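Local coordinates for protein chinitase A (Streptomyces coelicolor, PDB 3EBV) that probably hydrolyses internal glycosidic bonds of chitin, this chain being the family 18 glycoside hydrolase domain of a longer secreted protein, at residues V176-Y181 with C207-G212; D200-L205 with P237-A242. All coordinates share one frame; numbering follows the deposited sequence.

Both contacts belong to the family 18 (beta/alpha) barrel domain, and both use helix 199-210. Contact 1 joins barrel strand 175-179 and the residues just after it to the C-terminal end of that helix. Contact 2 joins the earlier turns of the same helix to helix 237-249. Their centres are about 11 Å apart. Along the chain the segments alternate: 176-181, 200-205, 207-212, 237-242. The two contacts touch directly, where Tyr180 CB meets Leu202 CD2 at 3.4 Å. Met178 and Tyr180 also pack on Leu205. Helix 199-210 is therefore held inward against the barrel and laterally against the next helix of the outer ring.

Contact 1. Residues V176-Y181 with C207-G212; sequences VNMQYY and CIQLEG
Tyr180 OH and Gln209 OE1 grip one water from two segments. The water lies 2.8 Å from Tyr180 OH and donates a hydrogen bond to Gln209 OE1, also at 2.8 Å. Gln209 reaches it with an extended chain (chi2 170°) that carries the amide from helix 199-210 to strand 175-179. The amide and the Tyr180 ring approach from opposite directions, their planes 32° apart. Gln179 of the same strand bonds Glu121, the last residue of the family's DxxDxDxE signature.

The two ends of the amide have different surroundings. OE1 lies 4.0 Å from Val176 CG1. NE2 rests against Met178, a selenomethionine, 3.5 Å from its SE and 3.6 Å from its CE. A bend at the end of the Met178 chain (chi3 75°) brings CE over one face of the Tyr180 ring, near its rim. Val219 and Met155 also touch Gln209.

A leucine in place of Gln209 would probably leave the water without its amide acceptor, and so break the bridge to Tyr180 OH.

With Val176 and Met178 against the amide, the water bridge is a polar link between barrel and helix in largely apolar surroundings.

Contact 2. Residues D200-L205 with P237-A242; sequences DFLTAL and PSVVNA
Leu202 packs its side chain on that of Val239 and on the backbone of Val240, and Leu202 supplies most of the contact from its side. Its CD1 is the atom that touches. It lies 4.4 Å from Val239 CG1, the nearest approach of the two side chains. It is also 4.3 Å from Val239 O and 4.3 Å from Val240 CA, so the methyl rests on the backbone of helix 237-249 as well as on a side chain. The CB of Val240 points away from 200-205, and its side chain packs on Val235, which explains why its main chain is what Leu202 meets. In Leu202, CD1 continues the chain outward (chi2 -178°), while the other branch, CD2, turns to Tyr180. The CA atoms of Leu202 and Val240 are 7.9 Å apart. This is a light contact, with the helices far enough apart for a leucine side chain to span the gap.

Hydrogen bonding serves each helix separately. Ala204 N bonds Asp200 O at 2.8 Å, and Asn241 N bonds Pro237 O at 2.9 Å. The carboxylate of Asp200 is held at both oxygens, by Ser255 OG and by Phe256 N. That fastens helix 199-210 to the chain beyond helix 237-249, close to the Cys246-Cys253 disulfide.

The contact is a side-by-side pairing of successive helices in the outer ring of the barrel. It extends along helix 237-249, where Leu202 and Thr203 touch Ala243 and Thr203 touches Cys246. Pro237 and Asn241 carry the ring onward to helix 282-292. On the other helix, Asp200, Phe201 and Ala204 lie against strand 193-194.

Contact 1. Residues V176-Y181 with C207-G212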
loop_
_atom_site.group_PDB
_atom_site.type_symbol
_atom_site.label_atom_id
_atom_site.label_comp_id
_atom_site.label_asym_id
_atom_site.label_seq_id
_atom_site.Cartn_x
_atom_site.Cartn_y
_atom_site.Cartn_z
ATOM N N VAL A 176 5.405 0.976 4.473
ATOM C CA VAL A 176 5.628 0.023 3.377
ATOM C C VAL A 176 4.616 -1.084 3.565
ATOM O O VAL A 176 4.753 -1.918 4.468
ATOM C CB VAL A 176 7.051 -0.563 3.369
ATOM C CG1 VAL A 176 7.215 -1.551 2.228
ATOM C CG2 VAL A 176 8.082 0.582 3.174
ATOM N N ASN A 177 3.583 -1.095 2.720
ATOM C CA ASN A 177 2.586 -2.182 2.696
ATOM C C ASN A 177 2.994 -3.194 1.618
ATOM O O ASN A 177 2.512 -3.140 0.484
ATOM C CB ASN A 177 1.196 -1.636 2.354
ATOM C CG ASN A 177 0.611 -0.735 3.441
ATOM O OD1 ASN A 177 0.633 -1.073 4.639
ATOM N ND2 ASN A 177 -0.003 0.418 3.005
HETATM N N MSE A 178 3.943 -4.066 1.937
HETATM C CA MSE A 178 4.353 -5.042 0.919
HETATM C C MSE A 178 3.190 -5.961 0.526
HETATM O O MSE A 178 2.282 -6.214 1.331
HETATM C CB MSE A 178 5.566 -5.887 1.398
HETATM C CG MSE A 178 6.048 -6.840 0.317
HETATM SE SE MSE A 178 7.817 -7.559 0.832
HETATM C CE MSE A 178 7.286 -8.801 2.205
ATOM N N GLN A 179 3.245 -6.425 -0.739
ATOM C CA GLN A 179 2.229 -7.331 -1.258
ATOM C C GLN A 179 2.713 -8.766 -0.960
ATOM O O GLN A 179 3.547 -9.347 -1.684
ATOM C CB GLN A 179 2.087 -7.154 -2.783
ATOM C CG GLN A 179 1.694 -5.747 -3.187
ATOM C CD GLN A 179 1.605 -5.639 -4.711
ATOM O OE1 GLN A 179 1.033 -6.509 -5.385
ATOM N NE2 GLN A 179 2.192 -4.576 -5.254
ATOM N N TYR A 180 2.203 -9.325 0.148
ATOM C CA TYR A 180 2.613 -10.696 0.538
ATOM C C TYR A 180 1.789 -11.744 -0.243
ATOM O O TYR A 180 1.098 -12.624 0.338
ATOM C CB TYR A 180 2.408 -10.905 2.059
ATOM C CG TYR A 180 3.321 -10.080 2.933
ATOM C CD1 TYR A 180 4.381 -10.666 3.632
ATOM C CD2 TYR A 180 3.103 -8.702 3.088
ATOM C CE1 TYR A 180 5.199 -9.908 4.488
ATOM C CE2 TYR A 180 3.933 -7.935 3.890
ATOM C CZ TYR A 180 4.981 -8.535 4.610
ATOM O OH TYR A 180 5.799 -7.755 5.396
ATOM N N TYR A 181 1.765 -11.577 -1.574
ATOM C CA TYR A 181 0.863 -12.392 -2.409
ATOM C C TYR A 181 1.293 -12.279 -3.859
ATOM O O TYR A 181 2.176 -11.490 -4.205
ATOM C CB TYR A 181 -0.605 -11.962 -2.223
ATOM C CG TYR A 181 -0.879 -10.487 -2.474
ATOM C CD1 TYR A 181 -1.230 -10.011 -3.752
ATOM C CD2 TYR A 181 -0.900 -9.584 -1.427
ATOM C CE1 TYR A 181 -1.514 -8.631 -3.963
ATOM C CE2 TYR A 181 -1.214 -8.219 -1.622
ATOM C CZ TYR A 181 -1.517 -7.760 -2.885
ATOM O OH TYR A 181 -1.768 -6.432 -3.045
ATOM N N CYS A 207 9.847 -9.564 9.125
ATOM C CA CYS A 207 11.069 -9.486 9.948
ATOM C C CYS A 207 12.253 -8.874 9.177
ATOM O O CYS A 207 13.088 -8.169 9.760
ATOM C CB CYS A 207 11.389 -10.940 10.373
ATOM S SG CYS A 207 12.929 -11.161 11.274
ATOM N N ILE A 208 12.378 -9.150 7.880
ATOM C CA ILE A 208 13.514 -8.602 7.128
ATOM C C ILE A 208 13.428 -7.057 7.179
ATOM O O ILE A 208 14.456 -6.375 7.312
ATOM C CB ILE A 208 13.487 -9.051 5.637
ATOM C CG1 ILE A 208 13.527 -10.576 5.508
ATOM C CG2 ILE A 208 14.639 -8.434 4.849
ATOM C CD1 ILE A 208 13.240 -11.042 4.090
ATOM N N GLN A 209 12.207 -6.515 7.036
ATOM C CA GLN A 209 12.015 -5.047 7.112
ATOM C C GLN A 209 12.271 -4.520 8.524
ATOM O O GLN A 209 12.963 -3.490 8.696
ATOM C CB GLN A 209 10.592 -4.712 6.657
ATOM C CG GLN A 209 10.398 -5.055 5.188
ATOM C CD GLN A 209 8.956 -4.968 4.720
ATOM O OE1 GLN A 209 8.199 -4.106 5.155
ATOM N NE2 GLN A 209 8.591 -5.880 3.825
ATOM N N LEU A 210 11.713 -5.209 9.522
ATOM C CA LEU A 210 11.804 -4.777 10.929
ATOM C C LEU A 210 13.230 -4.842 11.472
ATOM O O LEU A 210 13.557 -4.070 12.390
ATOM C CB LEU A 210 10.842 -5.564 11.820
ATOM C CG LEU A 210 9.349 -5.416 11.461
ATOM C CD1 LEU A 210 8.531 -6.608 11.966
ATOM C CD2 LEU A 210 8.839 -4.064 12.041
ATOM N N GLU A 211 14.024 -5.768 10.954
ATOM C CA GLU A 211 15.439 -5.889 11.346
ATOM C C GLU A 211 16.358 -5.125 10.400
ATOM O O GLU A 211 17.580 -5.077 10.646
ATOM C CB GLU A 211 15.863 -7.387 11.417
ATOM C CG GLU A 211 15.081 -8.176 12.457
ATOM C CD GLU A 211 15.595 -9.620 12.616
ATOM O OE1 GLU A 211 16.346 -10.112 11.718
ATOM O OE2 GLU A 211 15.213 -10.245 13.649
ATOM N N GLY A 212 15.817 -4.533 9.319
ATOM C CA GLY A 212 16.649 -3.975 8.282
ATOM C C GLY A 212 16.620 -2.453 8.185
ATOM O O GLY A 212 17.013 -1.908 7.164
HETATM O O HOH W 1 5.626 -5.041 4.682
#

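Contact 2. Residues D200-L205 with P237-A242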
loop_
_atom_site.group_PDB
_atom_site.type_symbol
_atom_site.label_atom_id
_atom_site.label_comp_id
_atom_site.label_asym_id
_atom_site.label_seq_id
_atom_site.Cartn_x
_atom_site.Cartn_y
_atom_site.Cartn_z
ATOM N N ASP A 200 3.754 -17.881 8.530
ATOM C CA ASP A 200 5.208 -17.701 8.562
ATOM C C ASP A 200 5.712 -16.831 7.400
ATOM O O ASP A 200 6.698 -16.115 7.530
ATOM C CB ASP A 200 5.935 -19.067 8.452
ATOM C CG ASP A 200 5.970 -19.869 9.750
ATOM O OD1 ASP A 200 5.684 -19.326 10.840
ATOM O OD2 ASP A 200 6.319 -21.068 9.610
ATOM N N PHE A 201 5.042 -16.905 6.247
ATOM C CA PHE A 201 5.456 -16.022 5.128
ATOM C C PHE A 201 5.293 -14.575 5.563
ATOM O O PHE A 201 6.158 -13.738 5.253
ATOM C CB PHE A 201 4.539 -16.300 3.958
ATOM C CG PHE A 201 5.003 -15.745 2.612
ATOM C CD1 PHE A 201 6.064 -16.312 1.909
ATOM C CD2 PHE A 201 4.298 -14.678 2.042
ATOM C CE1 PHE A 201 6.411 -15.824 0.616
ATOM C CE2 PHE A 201 4.656 -14.197 0.749
ATOM C CZ PHE A 201 5.670 -14.746 0.048
ATOM N N LEU A 202 4.208 -14.273 6.268
ATOM C CA LEU A 202 3.995 -12.901 6.737
ATOM C C LEU A 202 5.045 -12.492 7.759
ATOM O O LEU A 202 5.674 -11.439 7.660
ATOM C CB LEU A 202 2.583 -12.729 7.314
ATOM C CG LEU A 202 1.446 -13.175 6.369
ATOM C CD1 LEU A 202 0.092 -12.928 6.993
ATOM C CD2 LEU A 202 1.547 -12.448 5.004
ATOM N N THR A 203 5.213 -13.326 8.794
ATOM C CA THR A 203 6.097 -12.897 9.884
ATOM C C THR A 203 7.574 -12.922 9.526
ATOM O O THR A 203 8.318 -11.988 9.899
ATOM C CB THR A 203 5.847 -13.767 11.165
ATOM O OG1 THR A 203 6.067 -15.153 10.830
ATOM C CG2 THR A 203 4.418 -13.604 11.651
ATOM N N ALA A 204 8.014 -13.977 8.836
ATOM C CA ALA A 204 9.414 -14.101 8.472
ATOM C C ALA A 204 9.892 -13.080 7.440
ATOM O O ALA A 204 11.071 -12.684 7.450
ATOM C CB ALA A 204 9.735 -15.537 8.038
ATOM N N LEU A 205 8.997 -12.695 6.515
ATOM C CA LEU A 205 9.376 -11.668 5.539
ATOM C C LEU A 205 9.223 -10.268 6.142
ATOM O O LEU A 205 10.062 -9.404 5.838
ATOM C CB LEU A 205 8.522 -11.797 4.262
ATOM C CG LEU A 205 9.066 -12.808 3.244
ATOM C CD1 LEU A 205 9.147 -14.237 3.756
ATOM C CD2 LEU A 205 8.168 -12.773 1.993
ATOM N N PRO A 237 -8.707 -14.049 7.334
ATOM C CA PRO A 237 -8.389 -12.948 8.253
ATOM C C PRO A 237 -7.747 -13.442 9.575
ATOM O O PRO A 237 -6.868 -12.755 10.113
ATOM C CB PRO A 237 -9.756 -12.249 8.476
ATOM C CG PRO A 237 -10.567 -12.636 7.264
ATOM C CD PRO A 237 -10.104 -13.988 6.834
ATOM N N SER A 238 -8.153 -14.610 10.075
ATOM C CA SER A 238 -7.545 -15.121 11.319
ATOM C C SER A 238 -6.037 -15.291 11.150
ATOM O O SER A 238 -5.298 -15.110 12.113
ATOM C CB SER A 238 -8.180 -16.466 11.713
ATOM O OG SER A 238 -7.987 -17.446 10.711
ATOM N N VAL A 239 -5.570 -15.622 9.935
ATOM C CA VAL A 239 -4.123 -15.762 9.678
ATOM C C VAL A 239 -3.421 -14.387 9.716
ATOM O O VAL A 239 -2.318 -14.243 10.276
ATOM C CB VAL A 239 -3.823 -16.509 8.347
ATOM C CG1 VAL A 239 -2.315 -16.466 8.004
ATOM C CG2 VAL A 239 -4.346 -17.979 8.415
ATOM N N VAL A 240 -4.029 -13.381 9.086
ATOM C CA VAL A 240 -3.474 -12.038 9.170
ATOM C C VAL A 240 -3.392 -11.618 10.652
ATOM O O VAL A 240 -2.368 -11.064 11.103
ATOM C CB VAL A 240 -4.343 -10.971 8.418
ATOM C CG1 VAL A 240 -3.684 -9.594 8.525
ATOM C CG2 VAL A 240 -4.544 -11.403 6.945
ATOM N N ASN A 241 -4.476 -11.832 11.396
ATOM C CA ASN A 241 -4.521 -11.416 12.823
ATOM C C ASN A 241 -3.487 -12.179 13.639
ATOM O O ASN A 241 -2.865 -11.587 14.509
ATOM C CB ASN A 241 -5.939 -11.609 13.386
ATOM C CG ASN A 241 -6.943 -10.722 12.680
ATOM O OD1 ASN A 241 -6.571 -9.712 12.066
ATOM N ND2 ASN A 241 -8.238 -11.062 12.802
ATOM N N ALA A 242 -3.288 -13.465 13.326
ATOM C CA ALA A 242 -2.223 -14.213 14.002
ATOM C C ALA A 242 -0.846 -13.624 13.719
ATOM O O ALA A 242 0.006 -13.503 14.631
ATOM C CB ALA A 242 -2.274 -15.660 13.622
#